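PDB 6WCD: DNA-(apurinic or apyrimidinic site) endonuclease 2 from Xenopus laevis, which acts as a weak AP endonuclease in base excision repair and as a 3'-5' exonuclease on DNA, this chain being its catalytic domain. Local coordinates for residues A253-C258 against T270-I275; G94-Y99 against Q165-A170; S284-S289 against A305-Q310. All coordinates share one frame; numbering follows the deposited sequence. Where two conformers were deposited one is given.

Interaction 1 of 3, residues A253-C258 against T270-I275; sequences AFTCWC and TRIDYI
Thr255 OG1 sits between two partners of the 270-275 segment. Thr255 OG1 donates to Asp273 OD2 at 2.7 Å, meeting the anti lone pair of that oxygen. Thr255 OG1 accepts from Ile272 N at 3.2 Å, with 162° at the hydrogen. A chi1 of 64° sets OG1 between the backbone N and the carbonyl carbon, on the side of these partners. Asp273 OD2 also bonds His300 ND1.

The backbones meet in a classic beta bulge, where Thr255 and Cys256 both face Thr270. Thr270 O takes Thr255 N at 2.9 Å, and Cys256 N in a weak bond. Thr270 N returns a bond to Cys256 O at 3.0 Å. Cys256 CB rests on Ile272 CG1 at 3.9 Å.

Arg271 lays its CB and CD against Ala253 O, which has no hydrogen-bonding partner. Its guanidinium is held elsewhere, by salt bridges to Asp241 and Asp192.

Asp273 is probably important for catalysis, as in relatives, and His300 is probably the proton acceptor. The bonds of Thr255 are consistent with a second-shell role: its hydroxyl holds OD2 and Ile272 N together and would restrain the carboxylate that bonds His300.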
loop_
_atom_site.group_PDB
_atom_site.type_symbol
_atom_site.label_atom_id
_atom_site.label_comp_id
_atom_site.label_asym_id
_atom_site.label_seq_id
_atom_site.Cartn_x
_atom_site.Cartn_y
_atom_site.Cartn_z
ATOM N N ALA A 253 17.656 -6.869 6.170
ATOM C CA ALA A 253 16.266 -7.189 6.015
ATOM C C ALA A 253 15.731 -6.351 4.858
ATOM O O ALA A 253 14.956 -5.423 5.047
ATOM C CB ALA A 253 15.501 -6.867 7.280
ATOM N N PHE A 254 16.112 -6.732 3.651
ATOM C CA PHE A 254 15.745 -5.951 2.487
ATOM C C PHE A 254 14.505 -6.497 1.779
ATOM O O PHE A 254 14.115 -7.658 1.975
ATOM C CB PHE A 254 16.907 -5.884 1.506
ATOM C CG PHE A 254 18.211 -5.398 2.147
ATOM C CD1 PHE A 254 18.199 -4.394 3.110
ATOM C CD2 PHE A 254 19.400 -5.965 1.779
ATOM C CE1 PHE A 254 19.384 -3.955 3.700
ATOM C CE2 PHE A 254 20.596 -5.525 2.350
ATOM C CZ PHE A 254 20.569 -4.509 3.306
ATOM N N THR A 255 13.837 -5.627 1.019
ATOM C CA THR A 255 12.630 -5.991 0.294
ATOM C C THR A 255 12.731 -5.779 -1.204
ATOM O O THR A 255 11.775 -6.089 -1.937
ATOM C CB THR A 255 11.423 -5.236 0.817
ATOM O OG1 THR A 255 11.555 -3.821 0.605
ATOM C CG2 THR A 255 11.206 -5.525 2.272
ATOM N N CYS A 256 13.837 -5.195 -1.686
ATOM C CA CYS A 256 13.957 -4.793 -3.072
ATOM C C CYS A 256 15.380 -4.963 -3.515
ATOM O O CYS A 256 16.305 -4.471 -2.833
ATOM C CB CYS A 256 13.499 -3.354 -3.255
ATOM S SG CYS A 256 13.569 -2.773 -5.008
ATOM N N TRP A 257 15.566 -5.590 -4.702
ATOM C CA TRP A 257 16.864 -5.824 -5.327
ATOM C C TRP A 257 16.680 -5.576 -6.821
ATOM O O TRP A 257 15.717 -6.092 -7.434
ATOM C CB TRP A 257 17.365 -7.256 -5.119
ATOM C CG TRP A 257 17.350 -7.768 -3.694
ATOM C CD1 TRP A 257 18.376 -7.823 -2.847
ATOM C CD2 TRP A 257 16.202 -8.275 -2.988
ATOM N NE1 TRP A 257 17.981 -8.350 -1.637
ATOM C CE2 TRP A 257 16.626 -8.616 -1.706
ATOM C CE3 TRP A 257 14.870 -8.464 -3.340
ATOM C CZ2 TRP A 257 15.796 -9.148 -0.774
ATOM C CZ3 TRP A 257 14.014 -9.020 -2.376
ATOM C CH2 TRP A 257 14.467 -9.316 -1.130
ATOM N N CYS A 258 17.632 -4.912 -7.447
ATOM C CA CYS A 258 17.451 -4.658 -8.860
ATOM C C CYS A 258 17.481 -5.941 -9.679
ATOM O O CYS A 258 18.126 -6.897 -9.338
ATOM C CB CYS A 258 18.441 -3.634 -9.381
ATOM S SG CYS A 258 20.158 -4.208 -9.321
ATOM N N THR A 270 17.659 -3.028 -0.554
ATOM C CA THR A 270 17.167 -1.959 0.307
ATOM C C THR A 270 15.809 -2.360 0.846
ATOM O O THR A 270 15.097 -3.118 0.200
ATOM C CB THR A 270 17.023 -0.637 -0.447
ATOM O OG1 THR A 270 18.184 -0.396 -1.251
ATOM C CG2 THR A 270 16.861 0.468 0.537
ATOM N N ARG A 271 15.437 -1.834 2.033
ATOM C CA ARG A 271 14.084 -2.033 2.582
ATOM C C ARG A 271 13.260 -0.759 2.300
ATOM O O ARG A 271 13.530 0.295 2.902
ATOM C CB ARG A 271 14.088 -2.345 4.069
ATOM C CG ARG A 271 12.648 -2.746 4.569
ATOM C CD ARG A 271 12.632 -3.178 6.029
ATOM N NE ARG A 271 12.941 -2.053 6.891
ATOM C CZ ARG A 271 12.057 -1.339 7.572
ATOM N NH1 ARG A 271 10.774 -1.642 7.564
ATOM N NH2 ARG A 271 12.482 -0.287 8.255
ATOM N N ILE A 272 12.311 -0.847 1.370
ATOM C CA ILE A 272 11.500 0.304 0.955
ATOM C C ILE A 272 10.008 -0.030 0.990
ATOM O O ILE A 272 9.182 0.830 0.590
ATOM C CB ILE A 272 11.913 0.858 -0.425
ATOM C CG1 ILE A 272 11.837 -0.235 -1.506
ATOM C CG2 ILE A 272 13.288 1.545 -0.330
ATOM C CD1 ILE A 272 11.990 0.324 -2.910
ATOM N N ASP A 273 9.652 -1.207 1.444
ATOM C CA ASP A 273 8.271 -1.653 1.604
ATOM C C ASP A 273 7.955 -1.780 3.085
ATOM O O ASP A 273 8.686 -2.423 3.851
ATOM C CB ASP A 273 8.139 -2.972 0.888
ATOM C CG ASP A 273 8.424 -2.832 -0.609
ATOM O OD1 ASP A 273 7.528 -2.274 -1.348
ATOM O OD2 ASP A 273 9.520 -3.218 -1.095
ATOM N N TYR A 274 6.853 -1.172 3.482
ATOM C CA TYR A 274 6.497 -0.972 4.855
ATOM C C TYR A 274 5.069 -1.350 5.132
ATOM O O TYR A 274 4.192 -1.296 4.270
ATOM C CB TYR A 274 6.641 0.511 5.244
ATOM C CG TYR A 274 7.994 1.116 5.106
ATOM C CD1 TYR A 274 8.775 1.321 6.206
ATOM C CD2 TYR A 274 8.444 1.600 3.904
ATOM C CE1 TYR A 274 9.993 1.956 6.130
ATOM C CE2 TYR A 274 9.673 2.189 3.805
ATOM C CZ TYR A 274 10.430 2.398 4.910
ATOM O OH TYR A 274 11.648 3.042 4.875
ATOM N N ILE A 275 4.823 -1.703 6.421
ATOM C CA ILE A 275 3.480 -1.742 7.001
ATOM C C ILE A 275 3.510 -0.793 8.181
ATOM O O ILE A 275 4.094 -1.084 9.238
ATOM C CB ILE A 275 3.033 -3.163 7.397
ATOM C CG1 ILE A 275 3.026 -4.032 6.149
ATOM C CG2 ILE A 275 1.686 -3.088 8.093
ATOM C CD1 ILE A 275 2.765 -5.516 6.415
#

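Interaction 2 of 3, residues G94-Y99 against Q165-A170; sequences GSVGCY and QTRAEA
Residues 94-99 form an irregular loop that meets residues 165-170 of helix 152-173, with Tyr99 CA 5.3 Å from Arg167 CA and Cys98 CA opposite Ala170.

Arg167 has the largest share of the contact. Its CG is anti to the backbone N, chi1 -178°. The chain bends at chi2, which turns CD toward the loop. The guanidinium lies beside Gly97 and Tyr99. Arg167 NH2 donates to Gly97 O at 2.8 Å, with 140° at the hydrogen. Arg167 NE gives the same oxygen a second bond. Gly97 O lies at the guanidinium edge, near its plane, and receives two N-H groups, that of NE weakly. Cys98 O is also close to this edge, and Arg167 CD approaches it at 3.2 Å.

Tyr99 covers one face of the guanidinium. Tyr99 CD1 lies over the centre of the group, 3.5 Å from Arg167 CZ. The two side chains run side by side and point the same way, but their planes are 50° apart, so this is not a flat stack. Gly97 CA covers one face of the tyrosine ring near its rim. Val96 CB is 3.8 Å from Arg167 NH2.

Nearer the helix backbone, Ala170 CB packs on Cys98 O at 3.4 Å. Thr166 CG2 touches Tyr99 O at 3.8 Å.

Glu82, outside both segments, also holds the loop. Its carboxylate bonds Tyr99 OH and the backbone N of Val96 and Gly97, and its pairing with Arg167 NH2 is long and weak. Arg167 NH1 has a weak bond to Leu85 O.

An arginine from the helix thus binds a main-chain carbonyl of the loop. This ties the loop after strand 80-83 to the surface of helix 152-173, within the DNase I-like endonuclease/exonuclease/phosphatase domain and away from its annotated sites.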
loop_
_atom_site.group_PDB
_atom_site.type_symbol
_atom_site.label_atom_id
_atom_site.label_comp_id
_atom_site.label_asym_id
_atom_site.label_seq_id
_atom_site.Cartn_x
_atom_site.Cartn_y
_atom_site.Cartn_z
ATOM N N GLY A 94 -20.224 5.030 -0.906
ATOM C CA GLY A 94 -19.324 4.014 -0.391
ATOM C C GLY A 94 -17.895 4.466 -0.246
ATOM O O GLY A 94 -16.999 3.611 -0.190
ATOM N N SER A 95 -17.660 5.768 -0.143
ATOM C CA SER A 95 -16.317 6.341 -0.055
ATOM C C SER A 95 -15.873 6.520 1.406
ATOM O O SER A 95 -16.644 6.392 2.362
ATOM C CB SER A 95 -16.265 7.694 -0.763
ATOM O OG SER A 95 -17.009 8.661 -0.023
ATOM N N VAL A 96 -14.590 6.848 1.569
ATOM C CA VAL A 96 -13.971 6.927 2.892
ATOM C C VAL A 96 -13.998 8.336 3.462
ATOM O O VAL A 96 -14.174 8.538 4.664
ATOM C CB VAL A 96 -12.525 6.425 2.780
ATOM C CG1 VAL A 96 -11.764 6.727 4.041
ATOM C CG2 VAL A 96 -12.520 4.929 2.411
ATOM N N GLY A 97 -13.741 9.343 2.632
ATOM C CA GLY A 97 -13.781 10.697 3.168
ATOM C C GLY A 97 -12.615 11.031 4.100
ATOM O O GLY A 97 -11.554 10.416 4.080
ATOM N N CYS A 98 -12.849 12.036 4.947
ATOM C CA CYS A 98 -11.841 12.557 5.882
ATOM C C CYS A 98 -10.574 12.990 5.133
ATOM O O CYS A 98 -9.513 12.404 5.266
ATOM C CB CYS A 98 -11.435 11.514 6.934
ATOM S SG CYS A 98 -12.802 10.907 7.918
ATOM N N TYR A 99 -10.725 14.053 4.341
ATOM C CA TYR A 99 -9.652 14.454 3.422
ATOM C C TYR A 99 -8.526 15.271 4.062
ATOM O O TYR A 99 -7.385 15.231 3.566
ATOM C CB TYR A 99 -10.288 15.213 2.270
ATOM C CG TYR A 99 -11.183 14.308 1.462
ATOM C CD1 TYR A 99 -10.658 13.256 0.747
ATOM C CD2 TYR A 99 -12.536 14.466 1.464
ATOM C CE1 TYR A 99 -11.485 12.402 0.028
ATOM C CE2 TYR A 99 -13.369 13.615 0.741
ATOM C CZ TYR A 99 -12.833 12.594 0.027
ATOM O OH TYR A 99 -13.668 11.738 -0.681
ATOM N N GLN A 165 0.461 12.066 4.003
ATOM C CA GLN A 165 0.421 12.406 5.425
ATOM C C GLN A 165 -0.862 13.119 5.783
ATOM O O GLN A 165 -1.507 12.807 6.817
ATOM C CB GLN A 165 1.651 13.229 5.802
ATOM C CG GLN A 165 1.653 13.657 7.221
ATOM C CD GLN A 165 2.968 14.196 7.661
ATOM O OE1 GLN A 165 3.829 14.520 6.852
ATOM N NE2 GLN A 165 3.120 14.355 8.983
ATOM N N THR A 166 -1.238 14.102 4.983
ATOM C CA THR A 166 -2.452 14.867 5.261
ATOM C C THR A 166 -3.650 13.939 5.356
ATOM O O THR A 166 -4.470 14.038 6.275
ATOM C CB THR A 166 -2.657 15.910 4.167
ATOM O OG1 THR A 166 -1.588 16.866 4.198
ATOM C CG2 THR A 166 -3.950 16.699 4.410
ATOM N N ARG A 167 -3.799 13.048 4.389
ATOM C CA ARG A 167 -4.981 12.198 4.371
ATOM C C ARG A 167 -4.963 11.199 5.526
ATOM O O ARG A 167 -5.981 10.973 6.178
ATOM C CB ARG A 167 -5.079 11.468 3.032
ATOM C CG ARG A 167 -6.325 10.583 2.929
ATOM C CD ARG A 167 -7.588 11.434 2.929
ATOM N NE ARG A 167 -8.828 10.666 2.829
ATOM C CZ ARG A 167 -9.284 10.139 1.704
ATOM N NH1 ARG A 167 -8.598 10.233 0.595
ATOM N NH2 ARG A 167 -10.453 9.477 1.687
ATOM N N ALA A 168 -3.824 10.538 5.743
ATOM C CA ALA A 168 -3.747 9.493 6.760
ATOM C C ALA A 168 -3.998 10.060 8.139
ATOM O O ALA A 168 -4.716 9.446 8.949
ATOM C CB ALA A 168 -2.393 8.822 6.690
ATOM N N GLU A 169 -3.442 11.238 8.432
ATOM C CA GLU A 169 -3.669 11.863 9.738
ATOM C C GLU A 169 -5.106 12.339 9.882
ATOM O O GLU A 169 -5.671 12.283 10.997
ATOM C CB GLU A 169 -2.651 12.984 9.958
ATOM C CG GLU A 169 -1.257 12.392 10.096
ATOM C CD GLU A 169 -0.184 13.411 10.411
ATOM O OE1 GLU A 169 -0.477 14.634 10.538
ATOM O OE2 GLU A 169 0.968 12.974 10.530
ATOM N N ALA A 170 -5.749 12.752 8.793
ATOM C CA ALA A 170 -7.132 13.198 8.918
ATOM C C ALA A 170 -8.055 12.019 9.186
ATOM O O ALA A 170 -8.969 12.119 10.022
ATOM C CB ALA A 170 -7.591 13.920 7.655
#

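Interaction 3 of 3, residues S284-S289 against A305-Q310; sequences SEFLDS and AFMKCQ. With BU1 (1,4-butanediol), chain D.
Backbone bonds join Glu285, Leu287 and Asp288 to Phe306 and Lys308 in an antiparallel hairpin. Lys308 N donates to Glu285 O at 2.8 Å. Phe306 O receives Leu287 N at 2.7 Å and Asp288 N in a weak bond. Both residues face Phe306, a classic beta bulge. Phe306 N donates back to Asp288 O at 3.0 Å.

Apolar contacts lie on the face of Phe286, Ala305 and Met307. Met307 CG stands over one face of the Phe286 ring, toward its rim, in a CH-pi contact 4.1 Å from the centroid. Its SD makes an oblique Met-aromatic contact. In one of two Met307 conformers, the bend at chi3, 65°, brings Met307 CE to 3.6 Å from Phe286 CE1. Phe286 CE2 touches Ala305 CB at 3.6 Å. Glu285 OE1 packs against Cys309 CB and Lys308 CG.

Water and polar groups add bonds. A water donates to Ser284 O and accepts from Lys308 NZ. Glu285 OE2 bonds Cys129 N. Gln310 OE1 accepts from O6 of 1,4-butanediol at 2.9 Å, and Met1 N also binds this diol.

Strand 286-291 is outermost in the six-stranded sheet. Main-chain bonds hold it to strand 303-307, with two N-H groups sharing Phe306 O, while Phe286, Ala305 and Met307 pack on the buried face.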
loop_
_atom_site.group_PDB
_atom_site.type_symbol
_atom_site.label_atom_id
_atom_site.label_comp_id
_atom_site.label_asym_id
_atom_site.label_seq_id
_atom_site.Cartn_x
_atom_site.Cartn_y
_atom_site.Cartn_z
ATOM N N SER A 284 -1.223 -2.482 20.494
ATOM C CA SER A 284 -2.276 -3.306 21.102
ATOM C C SER A 284 -2.781 -4.435 20.213
ATOM O O SER A 284 -3.328 -5.408 20.765
ATOM C CB SER A 284 -3.472 -2.451 21.495
ATOM O OG SER A 284 -3.070 -1.488 22.440
ATOM N N GLU A 285 -2.680 -4.345 18.900
ATOM C CA GLU A 285 -3.279 -5.346 18.042
ATOM C C GLU A 285 -2.297 -6.135 17.200
ATOM O O GLU A 285 -2.674 -7.183 16.683
ATOM C CB GLU A 285 -4.314 -4.718 17.111
ATOM C CG GLU A 285 -5.420 -3.914 17.881
ATOM C CD GLU A 285 -6.336 -4.731 18.771
ATOM O OE1 GLU A 285 -6.514 -5.934 18.489
ATOM O OE2 GLU A 285 -6.895 -4.171 19.764
ATOM N N PHE A 286 -1.074 -5.659 17.000
ATOM C CA PHE A 286 -0.134 -6.422 16.194
ATOM C C PHE A 286 0.540 -7.512 17.021
ATOM O O PHE A 286 0.860 -7.331 18.196
ATOM C CB PHE A 286 0.969 -5.533 15.583
ATOM C CG PHE A 286 0.616 -4.850 14.291
ATOM C CD1 PHE A 286 -0.529 -4.122 14.110
ATOM C CD2 PHE A 286 1.520 -4.902 13.224
ATOM C CE1 PHE A 286 -0.785 -3.465 12.890
ATOM C CE2 PHE A 286 1.257 -4.253 12.016
ATOM C CZ PHE A 286 0.113 -3.541 11.861
ATOM N N LEU A 287 0.764 -8.660 16.367
ATOM C CA LEU A 287 1.576 -9.731 16.902
ATOM C C LEU A 287 2.983 -9.778 16.296
ATOM O O LEU A 287 3.930 -10.188 17.005
ATOM C CB LEU A 287 0.872 -11.083 16.678
ATOM C CG LEU A 287 -0.393 -11.260 17.509
ATOM C CD1 LEU A 287 -1.208 -12.397 16.917
ATOM C CD2 LEU A 287 -0.114 -11.532 18.964
ATOM N N ASP A 288 3.103 -9.493 15.012
ATOM C CA ASP A 288 4.400 -9.527 14.348
ATOM C C ASP A 288 4.282 -8.802 13.025
ATOM O O ASP A 288 3.190 -8.539 12.524
ATOM C CB ASP A 288 4.866 -10.962 14.155
ATOM C CG ASP A 288 6.393 -11.110 13.971
ATOM O OD1 ASP A 288 7.171 -10.117 13.970
ATOM O OD2 ASP A 288 6.824 -12.301 13.869
ATOM N N SER A 289 5.436 -8.460 12.454
ATOM C CA SER A 289 5.552 -7.863 11.132
ATOM C C SER A 289 6.871 -8.350 10.586
ATOM O O SER A 289 7.885 -8.207 11.276
ATOM C CB SER A 289 5.513 -6.349 11.237
ATOM O OG SER A 289 5.596 -5.750 9.977
ATOM N N ALA A 305 2.048 -8.637 7.980
ATOM C CA ALA A 305 1.755 -8.414 9.379
ATOM C C ALA A 305 0.686 -9.375 9.875
ATOM O O ALA A 305 -0.216 -9.789 9.117
ATOM C CB ALA A 305 1.305 -7.003 9.640
ATOM N N PHE A 306 0.798 -9.671 11.158
ATOM C CA PHE A 306 -0.038 -10.646 11.878
ATOM C C PHE A 306 -0.672 -9.846 12.999
ATOM O O PHE A 306 0.033 -9.218 13.790
ATOM C CB PHE A 306 0.799 -11.805 12.440
ATOM C CG PHE A 306 1.526 -12.599 11.371
ATOM C CD1 PHE A 306 2.735 -12.153 10.850
ATOM C CD2 PHE A 306 1.038 -13.812 10.918
ATOM C CE1 PHE A 306 3.360 -12.881 9.874
ATOM C CE2 PHE A 306 1.699 -14.541 9.979
ATOM C CZ PHE A 306 2.893 -14.047 9.462
ATOM N N MET A 307 -2.001 -9.865 13.071
ATOM C CA MET A 307 -2.732 -9.052 14.031
ATOM C C MET A 307 -3.757 -9.904 14.783
ATOM O O MET A 307 -4.261 -10.893 14.260
ATOM C CB MET A 307 -3.422 -7.908 13.273
ATOM C CG MET A 307 -2.428 -7.119 12.375
ATOM S SD MET A 307 -3.300 -6.021 11.216
ATOM C CE MET A 307 -4.064 -4.894 12.386
ATOM N N LYS A 308 -4.062 -9.492 15.980
ATOM C CA LYS A 308 -4.968 -10.244 16.847
ATOM C C LYS A 308 -6.407 -9.757 16.713
ATOM O O LYS A 308 -7.325 -10.467 17.184
ATOM C CB LYS A 308 -4.482 -10.224 18.293
ATOM C CG LYS A 308 -4.589 -8.906 18.925
ATOM C CD LYS A 308 -3.935 -8.817 20.305
ATOM C CE LYS A 308 -2.424 -8.839 20.217
ATOM N NZ LYS A 308 -1.789 -8.544 21.562
ATOM N N CYS A 309 -6.624 -8.635 16.082
ATOM C CA CYS A 309 -7.993 -8.153 15.886
ATOM C C CYS A 309 -8.728 -8.975 14.834
ATOM O O CYS A 309 -8.127 -9.661 14.002
ATOM C CB CYS A 309 -8.006 -6.691 15.487
ATOM S SG CYS A 309 -6.957 -6.269 14.084
ATOM N N GLN A 310 -10.055 -8.987 14.951
ATOM C CA GLN A 310 -10.906 -9.869 14.131
ATOM C C GLN A 310 -11.832 -9.027 13.257
ATOM O O GLN A 310 -12.484 -8.096 13.739
ATOM C CB GLN A 310 -11.714 -10.802 15.010
ATOM C CG GLN A 310 -10.845 -11.644 15.962
ATOM C CD GLN A 310 -9.898 -12.569 15.217
ATOM O OE1 GLN A 310 -10.296 -13.218 14.254
ATOM N NE2 GLN A 310 -8.617 -12.560 15.605
HETATM C C1 BU1 D . -11.594 -14.931 9.558
HETATM C C2 BU1 D . -10.492 -14.030 8.986
HETATM C C3 BU1 D . -9.261 -13.978 9.890
HETATM C C4 BU1 D . -9.428 -12.850 10.897
HETATM O O5 BU1 D . -12.529 -14.182 10.296
HETATM O O6 BU1 D . -8.557 -12.931 12.006
HETATM O O HOH W 1 -3.354 -6.300 23.310
#

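Along the chain the three contacts come one after another: interaction 2, then 1, then 3. Interaction 2 is the longest in range: it closes a loop of 65 residues, from the segment after strand 80-83 to helix 152-173. Interaction 1 opens later and closes a short loop containing helix 263-266. Interaction 3 follows, spanning the 15 residues between its hairpin strands. All three are in series, so none nests or crosses. Interactions 1 and 3 touch, with Ile275 packing on Ala305 and Phe286, which joins strand 269-278 of one sheet to strands 286-291 and 303-307 of the other. Interaction 2 stands apart, across the chain's centre from interaction 1.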